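Local coordinates for BAR/IMD domain-containing adapter protein 2-like 2 (Mus musculus, PDB 3OK8) that binds phosphoinositides and induces planar or gently curved membrane structures through its dimeric I-BAR (IMD) domain, at residues N38-F43 against Q96-D101. Sequence-based numbering, arbitrary orientation.
Sequences NYLRAF and QTFHGD
Y39 and F98 meet as an offset edge-to-face pair, the edge of F98 turned toward the face of Y39, with ring centroids 5.3 Å apart and planes at 75°. The touch falls near the root of the tyrosine ring: F98 CE1 lies 3.6 Å from Y39 CD2 and 3.8 Å from Y39 CG, while Y39 CB sits in the plane of the phenylalanine ring, at its edge. Both side chains leave their helices with CG anti to the backbone N (chi1 -157° for Y39, -170° for F98), which carries each ring into the space between helices 5-66 and 71-147. L40 packs against both F98 and H99. Its CD2 branch reaches two residues, packing 4.2 Å from F98 CD1 and 4.0 Å from H99 CB, and CD1 approaches the imidazole at ND1, also at 4.0 Å. H99 thus borders the leucine with its CB and ND1. An alanine in place of Y39 would probably leave the CE1 edge of F98 without the tyrosine ring it packs on and open a gap beside it. The helix segments run broadly antiparallel but clearly inclined, their axes 10.8 Å apart at closest, a spacing bridged by these bulky side chains. L196 of helix 153-217 and L103 also pack on F98. From the second subunit, Y53 makes a further edge-to-face pair with F98, and A50 packs on Y39, so the aromatic pair belongs both to the three-helix bundle and to the antiparallel dimer of the IMD domain. Between the two segments the contact is made by apolar and aromatic packing without hydrogen bonds, so its hold probably depends on the fit of the two rings and of the leucine branches, joining the first two long helices where the partner subunit also packs.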
loop_
_atom_site.group_PDB
_atom_site.type_symbol
_atom_site.label_atom_id
_atom_site.label_comp_id
_atom_site.label_asym_id
_atom_site.label_seq_id
_atom_site.Cartn_x
_atom_site.Cartn_y
_atom_site.Cartn_z
ATOM N N ASN A 38 -7.674 -3.500 -12.106
ATOM C CA ASN A 38 -8.212 -2.534 -11.153
ATOM C C ASN A 38 -7.281 -2.365 -9.964
ATOM O O ASN A 38 -7.040 -1.255 -9.488
ATOM C CB ASN A 38 -9.557 -3.016 -10.613
ATOM C CG ASN A 38 -10.700 -2.819 -11.592
ATOM O OD1 ASN A 38 -10.542 -2.242 -12.674
ATOM N ND2 ASN A 38 -11.872 -3.298 -11.203
ATOM N N TYR A 39 -6.787 -3.492 -9.472
ATOM C CA TYR A 39 -5.809 -3.527 -8.391
ATOM C C TYR A 39 -4.549 -2.703 -8.732
ATOM O O TYR A 39 -4.073 -1.901 -7.924
ATOM C CB TYR A 39 -5.442 -4.985 -8.138
ATOM C CG TYR A 39 -4.886 -5.310 -6.773
ATOM C CD1 TYR A 39 -4.435 -4.319 -5.914
ATOM C CD2 TYR A 39 -4.781 -6.630 -6.358
ATOM C CE1 TYR A 39 -3.918 -4.641 -4.668
ATOM C CE2 TYR A 39 -4.262 -6.958 -5.125
ATOM C CZ TYR A 39 -3.826 -5.967 -4.283
ATOM O OH TYR A 39 -3.315 -6.325 -3.051
ATOM N N LEU A 40 -4.008 -2.902 -9.931
ATOM C CA LEU A 40 -2.832 -2.156 -10.370
ATOM C C LEU A 40 -3.115 -0.664 -10.412
ATOM O O LEU A 40 -2.319 0.138 -9.928
ATOM C CB LEU A 40 -2.386 -2.596 -11.765
ATOM C CG LEU A 40 -1.640 -3.917 -11.886
ATOM C CD1 LEU A 40 -1.687 -4.409 -13.330
ATOM C CD2 LEU A 40 -0.216 -3.746 -11.408
ATOM N N ARG A 41 -4.238 -0.293 -11.017
ATOM C CA ARG A 41 -4.599 1.114 -11.138
ATOM C C ARG A 41 -4.737 1.779 -9.767
ATOM O O ARG A 41 -4.299 2.909 -9.586
ATOM C CB ARG A 41 -5.855 1.301 -11.998
ATOM C CG ARG A 41 -5.596 1.122 -13.500
ATOM C CD ARG A 41 -6.839 1.417 -14.353
ATOM N NE ARG A 41 -7.871 0.395 -14.196
ATOM C CZ ARG A 41 -8.033 -0.649 -15.010
ATOM N NH1 ARG A 41 -7.242 -0.818 -16.063
ATOM N NH2 ARG A 41 -9.001 -1.529 -14.781
ATOM N N ALA A 42 -5.323 1.081 -8.796
ATOM C CA ALA A 42 -5.340 1.594 -7.425
ATOM C C ALA A 42 -3.935 1.787 -6.888
ATOM O O ALA A 42 -3.655 2.813 -6.272
ATOM C CB ALA A 42 -6.136 0.696 -6.498
ATOM N N PHE A 43 -3.064 0.794 -7.097
ATOM C CA PHE A 43 -1.651 0.906 -6.725
ATOM C C PHE A 43 -0.992 2.144 -7.323
ATOM O O PHE A 43 -0.277 2.864 -6.637
ATOM C CB PHE A 43 -0.853 -0.301 -7.221
ATOM C CG PHE A 43 -0.734 -1.427 -6.230
ATOM C CD1 PHE A 43 0.006 -1.271 -5.061
ATOM C CD2 PHE A 43 -1.314 -2.666 -6.498
ATOM C CE1 PHE A 43 0.137 -2.327 -4.154
ATOM C CE2 PHE A 43 -1.189 -3.729 -5.601
ATOM C CZ PHE A 43 -0.468 -3.557 -4.423
ATOM N N GLN A 96 5.228 -4.699 -10.344
ATOM C CA GLN A 96 5.577 -5.045 -11.714
ATOM C C GLN A 96 5.663 -6.554 -11.908
ATOM O O GLN A 96 5.426 -7.052 -13.006
ATOM C CB GLN A 96 6.869 -4.357 -12.149
ATOM C CG GLN A 96 6.921 -4.073 -13.650
ATOM C CD GLN A 96 5.702 -3.295 -14.166
ATOM O OE1 GLN A 96 5.378 -3.357 -15.356
ATOM N NE2 GLN A 96 5.024 -2.561 -13.274
ATOM N N THR A 97 5.999 -7.274 -10.842
ATOM C CA THR A 97 5.928 -8.743 -10.833
ATOM C C THR A 97 4.478 -9.198 -11.017
ATOM O O THR A 97 4.173 -10.061 -11.845
ATOM C CB THR A 97 6.479 -9.324 -9.506
ATOM O OG1 THR A 97 7.885 -9.055 -9.407
ATOM C CG2 THR A 97 6.257 -10.826 -9.430
ATOM N N PHE A 98 3.594 -8.608 -10.220
ATOM C CA PHE A 98 2.154 -8.806 -10.317
ATOM C C PHE A 98 1.665 -8.594 -11.745
ATOM O O PHE A 98 0.924 -9.409 -12.280
ATOM C CB PHE A 98 1.456 -7.839 -9.363
ATOM C CG PHE A 98 -0.014 -8.087 -9.193
ATOM C CD1 PHE A 98 -0.865 -7.034 -8.932
ATOM C CD2 PHE A 98 -0.544 -9.368 -9.295
ATOM C CE1 PHE A 98 -2.227 -7.240 -8.767
ATOM C CE2 PHE A 98 -1.908 -9.590 -9.124
ATOM C CZ PHE A 98 -2.754 -8.521 -8.859
ATOM N N HIS A 99 2.095 -7.498 -12.356
ATOM C CA HIS A 99 1.719 -7.155 -13.724
ATOM C C HIS A 99 2.338 -8.104 -14.751
ATOM O O HIS A 99 1.627 -8.866 -15.416
ATOM C CB HIS A 99 2.138 -5.709 -14.039
ATOM C CG HIS A 99 2.092 -5.364 -15.497
ATOM N ND1 HIS A 99 0.910 -5.222 -16.195
ATOM C CD2 HIS A 99 3.083 -5.129 -16.389
ATOM C CE1 HIS A 99 1.175 -4.917 -17.453
ATOM N NE2 HIS A 99 2.487 -4.853 -17.597
ATOM N N GLY A 100 3.663 -8.045 -14.873
ATOM C CA GLY A 100 4.400 -8.780 -15.887
ATOM C C GLY A 100 4.358 -10.307 -15.789
ATOM O O GLY A 100 4.159 -10.988 -16.800
ATOM N N ASP A 101 4.540 -10.837 -14.578
ATOM C CA ASP A 101 4.656 -12.283 -14.338
ATOM C C ASP A 101 3.320 -12.998 -14.196
ATOM O O ASP A 101 3.213 -14.223 -14.394
ATOM C CB ASP A 101 5.454 -12.537 -13.055
ATOM C CG ASP A 101 6.952 -12.536 -13.285
ATOM O OD1 ASP A 101 7.637 -11.682 -12.695
ATOM O OD2 ASP A 101 7.443 -13.398 -14.047
#